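PDB 6NQ4: HAD superfamily hydrolase from Brucella suis biovar 1, which probably acts as a phosphatase of the haloacid dehalogenase superfamily and binds a sodium ion. Local coordinates for residues L170-I184 and G197-L211. Sequence-based numbering, arbitrary orientation.
Sequences LRSRNLPFICANPDI and GALAREYGQLGGRTL. With EDO (1,2-ethanediol), chain C.
Y203 of helix 197-205 can be followed outward against F177 of strand 177-179 and the end of helix 164-172. Its CB already points toward 170-184, and with CG anti to the backbone N (chi1 -161°) the ring lies alongside F177. CB sits over one face of the F177 ring; CG and CD1 meet F177 CD2, which stands over the centre of the Y203 ring, and CD2 meets F177 CB and CG. The rings form an offset stack, centroids 4.7 Å apart and planes 26° from parallel. CE2 presses on F177 CB at 3.4 Å. CE1 meets R171 N at 3.5 Å, with R171 CB beside it. CZ lies by L175 O and R171 CA, and OH donates a short hydrogen bond to L175 O, 2.7 Å. That carbonyl also accepts from a water, which takes the N-H of R209. Beyond Y203, F177 CE1 reaches A200 CA, and A200 CB touches C179 SG. The strands pair in parallel: F177 N bonds to R209 O, L211 N to F177 O, and C179 N to L211 O. I184 CG1 and CD1 lie over one face of the R201 guanidinium. The segments thus form a right-handed beta-alpha-beta crossover, apolar where the helix lies on the sheet, hydrogen-bonded where the strands pair. Stack and hydroxyl bond together fix the rotation of the Y203 ring, tying the helix to the turn before strand 177-179.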
loop_
_atom_site.group_PDB
_atom_site.type_symbol
_atom_site.label_atom_id
_atom_site.label_comp_id
_atom_site.label_asym_id
_atom_site.label_seq_id
_atom_site.Cartn_x
_atom_site.Cartn_y
_atom_site.Cartn_z
ATOM N N LEU A 170 1.792 -3.359 25.153
ATOM C CA LEU A 170 0.784 -2.446 24.619
ATOM C C LEU A 170 -0.590 -3.099 24.653
ATOM O O LEU A 170 -1.594 -2.454 24.997
ATOM C CB LEU A 170 1.147 -2.084 23.181
ATOM C CG LEU A 170 2.477 -1.338 23.024
ATOM C CD1 LEU A 170 2.860 -1.247 21.534
ATOM C CD2 LEU A 170 2.403 0.062 23.610
ATOM N N ARG A 171 -0.636 -4.386 24.307
ATOM C CA ARG A 171 -1.894 -5.118 24.312
ATOM C C ARG A 171 -2.473 -5.193 25.721
ATOM O O ARG A 171 -3.683 -5.026 25.913
ATOM C CB ARG A 171 -1.667 -6.509 23.715
ATOM C CG ARG A 171 -2.942 -7.257 23.335
ATOM C CD ARG A 171 -3.497 -8.070 24.484
ATOM N NE ARG A 171 -4.888 -8.419 24.231
ATOM C CZ ARG A 171 -5.653 -9.106 25.068
ATOM N NH1 ARG A 171 -5.156 -9.531 26.225
ATOM N NH2 ARG A 171 -6.910 -9.371 24.743
ATOM N N SER A 172 -1.619 -5.415 26.725
ATOM C CA SER A 172 -2.096 -5.487 28.102
ATOM C C SER A 172 -2.663 -4.166 28.592
ATOM O O SER A 172 -3.442 -4.158 29.554
ATOM C CB SER A 172 -0.973 -5.945 29.031
ATOM O OG SER A 172 -0.643 -7.291 28.755
ATOM N N ARG A 173 -2.295 -3.052 27.950
ATOM C CA ARG A 173 -2.860 -1.750 28.277
ATOM C C ARG A 173 -4.041 -1.400 27.388
ATOM O O ARG A 173 -4.553 -0.279 27.463
ATOM C CB ARG A 173 -1.791 -0.661 28.213
ATOM C CG ARG A 173 -0.766 -0.793 29.327
ATOM C CD ARG A 173 0.389 0.154 29.116
ATOM N NE ARG A 173 -0.083 1.533 28.996
ATOM C CZ ARG A 173 0.565 2.492 28.346
ATOM N NH1 ARG A 173 1.719 2.223 27.754
ATOM N NH2 ARG A 173 0.057 3.718 28.279
ATOM N N ASN A 174 -4.487 -2.341 26.558
ATOM C CA ASN A 174 -5.667 -2.165 25.718
ATOM C C ASN A 174 -5.521 -0.986 24.761
ATOM O O ASN A 174 -6.502 -0.309 24.456
ATOM C CB ASN A 174 -6.934 -2.014 26.571
ATOM C CG ASN A 174 -8.201 -2.189 25.771
ATOM O OD1 ASN A 174 -8.263 -3.022 24.880
ATOM N ND2 ASN A 174 -9.218 -1.398 26.080
ATOM N N LEU A 175 -4.291 -0.734 24.258
ATOM C CA LEU A 175 -4.141 0.427 23.390
ATOM C C LEU A 175 -4.602 0.095 21.972
ATOM O O LEU A 175 -4.325 -0.992 21.464
ATOM C CB LEU A 175 -2.681 0.889 23.353
ATOM C CG LEU A 175 -2.089 1.326 24.701
ATOM C CD1 LEU A 175 -0.714 1.946 24.518
ATOM C CD2 LEU A 175 -3.010 2.299 25.417
ATOM N N PRO A 176 -5.293 1.011 21.309
ATOM C CA PRO A 176 -5.622 0.794 19.900
ATOM C C PRO A 176 -4.370 0.967 19.055
ATOM O O PRO A 176 -3.495 1.785 19.362
ATOM C CB PRO A 176 -6.650 1.892 19.603
ATOM C CG PRO A 176 -6.332 2.979 20.572
ATOM C CD PRO A 176 -5.795 2.304 21.815
ATOM N N PHE A 177 -4.288 0.179 17.986
ATOM C CA PHE A 177 -3.081 0.061 17.164
ATOM C C PHE A 177 -3.449 0.406 15.726
ATOM O O PHE A 177 -4.072 -0.403 15.037
ATOM C CB PHE A 177 -2.582 -1.383 17.270
ATOM C CG PHE A 177 -1.227 -1.674 16.643
ATOM C CD1 PHE A 177 -1.081 -1.842 15.267
ATOM C CD2 PHE A 177 -0.123 -1.907 17.456
ATOM C CE1 PHE A 177 0.160 -2.186 14.710
ATOM C CE2 PHE A 177 1.114 -2.241 16.911
ATOM C CZ PHE A 177 1.255 -2.380 15.538
ATOM N N ILE A 178 -3.077 1.599 15.264
ATOM C CA ILE A 178 -3.301 1.990 13.872
ATOM C C ILE A 178 -2.136 1.462 13.039
ATOM O O ILE A 178 -0.968 1.734 13.347
ATOM C CB ILE A 178 -3.419 3.516 13.735
ATOM C CG1 ILE A 178 -4.680 4.018 14.415
ATOM C CG2 ILE A 178 -3.430 3.933 12.289
ATOM C CD1 ILE A 178 -4.724 5.531 14.558
ATOM N N CYS A 179 -2.445 0.688 11.998
ATOM C CA CYS A 179 -1.434 0.141 11.099
ATOM C C CYS A 179 -1.458 0.957 9.815
ATOM O O CYS A 179 -2.463 0.939 9.091
ATOM C CB CYS A 179 -1.734 -1.324 10.781
ATOM S SG CYS A 179 -0.619 -2.037 9.535
ATOM N N ALA A 180 -0.349 1.645 9.518
ATOM C CA ALA A 180 -0.288 2.509 8.337
ATOM C C ALA A 180 0.116 1.780 7.057
ATOM O O ALA A 180 0.105 2.395 5.982
ATOM C CB ALA A 180 0.665 3.694 8.567
ATOM N N ASN A 181 0.479 0.495 7.134
ATOM C CA ASN A 181 0.867 -0.273 5.951
ATOM C C ASN A 181 0.464 -1.723 6.182
ATOM O O ASN A 181 1.166 -2.464 6.886
ATOM C CB ASN A 181 2.367 -0.166 5.693
ATOM C CG ASN A 181 2.824 -1.053 4.561
ATOM O OD1 ASN A 181 2.005 -1.687 3.874
ATOM N ND2 ASN A 181 4.147 -1.108 4.347
ATOM N N PRO A 182 -0.632 -2.178 5.563
ATOM C CA PRO A 182 -1.091 -3.567 5.742
ATOM C C PRO A 182 -0.146 -4.644 5.227
ATOM O O PRO A 182 -0.347 -5.809 5.600
ATOM C CB PRO A 182 -2.405 -3.604 4.935
ATOM C CG PRO A 182 -2.845 -2.211 4.835
ATOM C CD PRO A 182 -1.607 -1.369 4.810
ATOM N N ASP A 183 0.815 -4.325 4.354
ATOM C CA ASP A 183 1.684 -5.364 3.791
ATOM C C ASP A 183 2.445 -6.074 4.913
ATOM O O ASP A 183 2.825 -5.458 5.912
ATOM C CB ASP A 183 2.741 -4.749 2.860
ATOM C CG ASP A 183 2.167 -4.160 1.556
ATOM O OD1 ASP A 183 0.961 -4.309 1.273
ATOM O OD2 ASP A 183 2.969 -3.541 0.803
ATOM N N ILE A 184 2.683 -7.383 4.740
ATOM C CA ILE A 184 3.514 -8.117 5.693
ATOM C C ILE A 184 4.992 -7.925 5.382
ATOM O O ILE A 184 5.807 -7.667 6.277
ATOM C CB ILE A 184 3.133 -9.607 5.685
ATOM C CG1 ILE A 184 1.642 -9.781 5.969
ATOM C CG2 ILE A 184 4.041 -10.406 6.656
ATOM C CD1 ILE A 184 1.196 -9.125 7.236
ATOM N N GLY A 197 2.469 -4.257 8.659
ATOM C CA GLY A 197 1.428 -5.265 8.702
ATOM C C GLY A 197 1.843 -6.513 9.453
ATOM O O GLY A 197 0.998 -7.207 10.033
ATOM N N ALA A 198 3.137 -6.845 9.426
ATOM C CA ALA A 198 3.608 -7.984 10.208
ATOM C C ALA A 198 3.400 -7.740 11.696
ATOM O O ALA A 198 3.001 -8.651 12.435
ATOM C CB ALA A 198 5.084 -8.205 9.911
ATOM N N LEU A 199 3.663 -6.514 12.157
ATOM C CA LEU A 199 3.449 -6.186 13.563
ATOM C C LEU A 199 1.964 -6.097 13.893
ATOM O O LEU A 199 1.534 -6.554 14.954
ATOM C CB LEU A 199 4.167 -4.883 13.914
ATOM C CG LEU A 199 5.675 -4.859 13.686
ATOM C CD1 LEU A 199 6.293 -3.555 14.217
ATOM C CD2 LEU A 199 6.368 -6.056 14.317
ATOM N N ALA A 200 1.155 -5.572 12.964
ATOM C CA ALA A 200 -0.291 -5.559 13.162
ATOM C C ALA A 200 -0.845 -6.973 13.268
ATOM O O ALA A 200 -1.717 -7.236 14.100
ATOM C CB ALA A 200 -0.970 -4.808 12.019
ATOM N N ARG A 201 -0.340 -7.902 12.442
ATOM C CA ARG A 201 -0.833 -9.274 12.496
ATOM C C ARG A 201 -0.518 -9.894 13.847
ATOM O O ARG A 201 -1.367 -10.569 14.445
ATOM C CB ARG A 201 -0.216 -10.112 11.369
ATOM C CG ARG A 201 -0.746 -11.552 11.347
ATOM C CD ARG A 201 -0.355 -12.291 10.086
ATOM N NE ARG A 201 -0.999 -11.760 8.884
ATOM C CZ ARG A 201 -0.759 -12.217 7.656
ATOM N NH1 ARG A 201 0.110 -13.203 7.481
ATOM N NH2 ARG A 201 -1.375 -11.692 6.605
ATOM N N GLU A 202 0.694 -9.653 14.354
ATOM C CA GLU A 202 1.056 -10.170 15.669
ATOM C C GLU A 202 0.203 -9.539 16.760
ATOM O O GLU A 202 -0.239 -10.228 17.692
ATOM C CB GLU A 202 2.536 -9.898 15.942
ATOM C CG GLU A 202 3.477 -10.755 15.112
ATOM C CD GLU A 202 3.235 -12.234 15.345
ATOM O OE1 GLU A 202 2.991 -12.631 16.510
ATOM O OE2 GLU A 202 3.256 -12.993 14.357
ATOM N N TYR A 203 -0.068 -8.239 16.652
ATOM C CA TYR A 203 -0.894 -7.586 17.657
ATOM C C TYR A 203 -2.298 -8.165 17.664
ATOM O O TYR A 203 -2.859 -8.434 18.729
ATOM C CB TYR A 203 -0.928 -6.084 17.394
ATOM C CG TYR A 203 -1.359 -5.238 18.584
ATOM C CD1 TYR A 203 -0.534 -5.101 19.699
ATOM C CD2 TYR A 203 -2.577 -4.546 18.588
ATOM C CE1 TYR A 203 -0.897 -4.310 20.783
ATOM C CE2 TYR A 203 -2.952 -3.755 19.682
ATOM C CZ TYR A 203 -2.101 -3.639 20.772
ATOM O OH TYR A 203 -2.443 -2.848 21.842
ATOM N N GLY A 204 -2.874 -8.383 16.482
ATOM C CA GLY A 204 -4.183 -9.015 16.413
ATOM C C GLY A 204 -4.192 -10.416 16.993
ATOM O O GLY A 204 -5.150 -10.818 17.653
ATOM N N GLN A 205 -3.126 -11.182 16.755
ATOM C CA GLN A 205 -3.054 -12.541 17.290
ATOM C C GLN A 205 -2.995 -12.537 18.814
ATOM O O GLN A 205 -3.457 -13.485 19.459
ATOM C CB GLN A 205 -1.840 -13.260 16.687
ATOM C CG GLN A 205 -1.646 -14.715 17.129
ATOM C CD GLN A 205 -2.527 -15.705 16.377
ATOM O OE1 GLN A 205 -3.070 -15.403 15.311
ATOM N NE2 GLN A 205 -2.668 -16.903 16.935
ATOM N N LEU A 206 -2.436 -11.479 19.407
ATOM C CA LEU A 206 -2.458 -11.315 20.856
ATOM C C LEU A 206 -3.832 -10.909 21.375
ATOM O O LEU A 206 -4.027 -10.871 22.596
ATOM C CB LEU A 206 -1.426 -10.258 21.290
ATOM C CG LEU A 206 0.051 -10.559 21.029
ATOM C CD1 LEU A 206 0.909 -9.326 21.297
ATOM C CD2 LEU A 206 0.513 -11.759 21.881
ATOM N N GLY A 207 -4.790 -10.619 20.493
ATOM C CA GLY A 207 -6.085 -10.117 20.926
ATOM C C GLY A 207 -6.209 -8.609 20.925
ATOM O O GLY A 207 -7.203 -8.083 21.446
ATOM N N GLY A 208 -5.234 -7.892 20.350
ATOM C CA GLY A 208 -5.302 -6.440 20.329
ATOM C C GLY A 208 -6.151 -5.906 19.185
ATOM O O GLY A 208 -6.369 -6.561 18.166
ATOM N N ARG A 209 -6.652 -4.684 19.361
ATOM C CA ARG A 209 -7.472 -4.035 18.345
ATOM C C ARG A 209 -6.580 -3.312 17.346
ATOM O O ARG A 209 -5.741 -2.494 17.738
ATOM C CB ARG A 209 -8.384 -3.009 19.010
ATOM C CG ARG A 209 -9.253 -2.204 18.044
ATOM C CD ARG A 209 -10.358 -1.451 18.779
ATOM N NE ARG A 209 -11.021 -0.437 17.956
ATOM C CZ ARG A 209 -10.960 0.873 18.189
ATOM N NH1 ARG A 209 -10.270 1.335 19.225
ATOM N NH2 ARG A 209 -11.595 1.723 17.393
ATOM N N THR A 210 -6.756 -3.614 16.061
ATOM C CA THR A 210 -6.028 -2.930 14.997
ATOM C C THR A 210 -6.995 -2.149 14.116
ATOM O O THR A 210 -8.155 -2.542 13.914
ATOM C CB THR A 210 -5.210 -3.901 14.115
ATOM O OG1 THR A 210 -6.093 -4.865 13.534
ATOM C CG2 THR A 210 -4.156 -4.626 14.934
ATOM N N LEU A 211 -6.496 -1.036 13.594
ATOM C CA LEU A 211 -7.262 -0.159 12.719
ATOM C C LEU A 211 -6.437 0.059 11.464
ATOM O O LEU A 211 -5.294 0.513 11.545
ATOM C CB LEU A 211 -7.558 1.180 13.401
ATOM C CG LEU A 211 -8.418 1.088 14.659
ATOM C CD1 LEU A 211 -7.574 0.884 15.922
ATOM C CD2 LEU A 211 -9.299 2.321 14.764
HETATM C C1 EDO C . 6.171 0.072 0.738
HETATM O O1 EDO C . 6.754 0.436 2.000
HETATM C C2 EDO C . 4.877 -0.699 0.980
HETATM O O2 EDO C . 5.119 -1.948 1.670
HETATM O O HOH W 1 -6.070 -3.137 21.770
#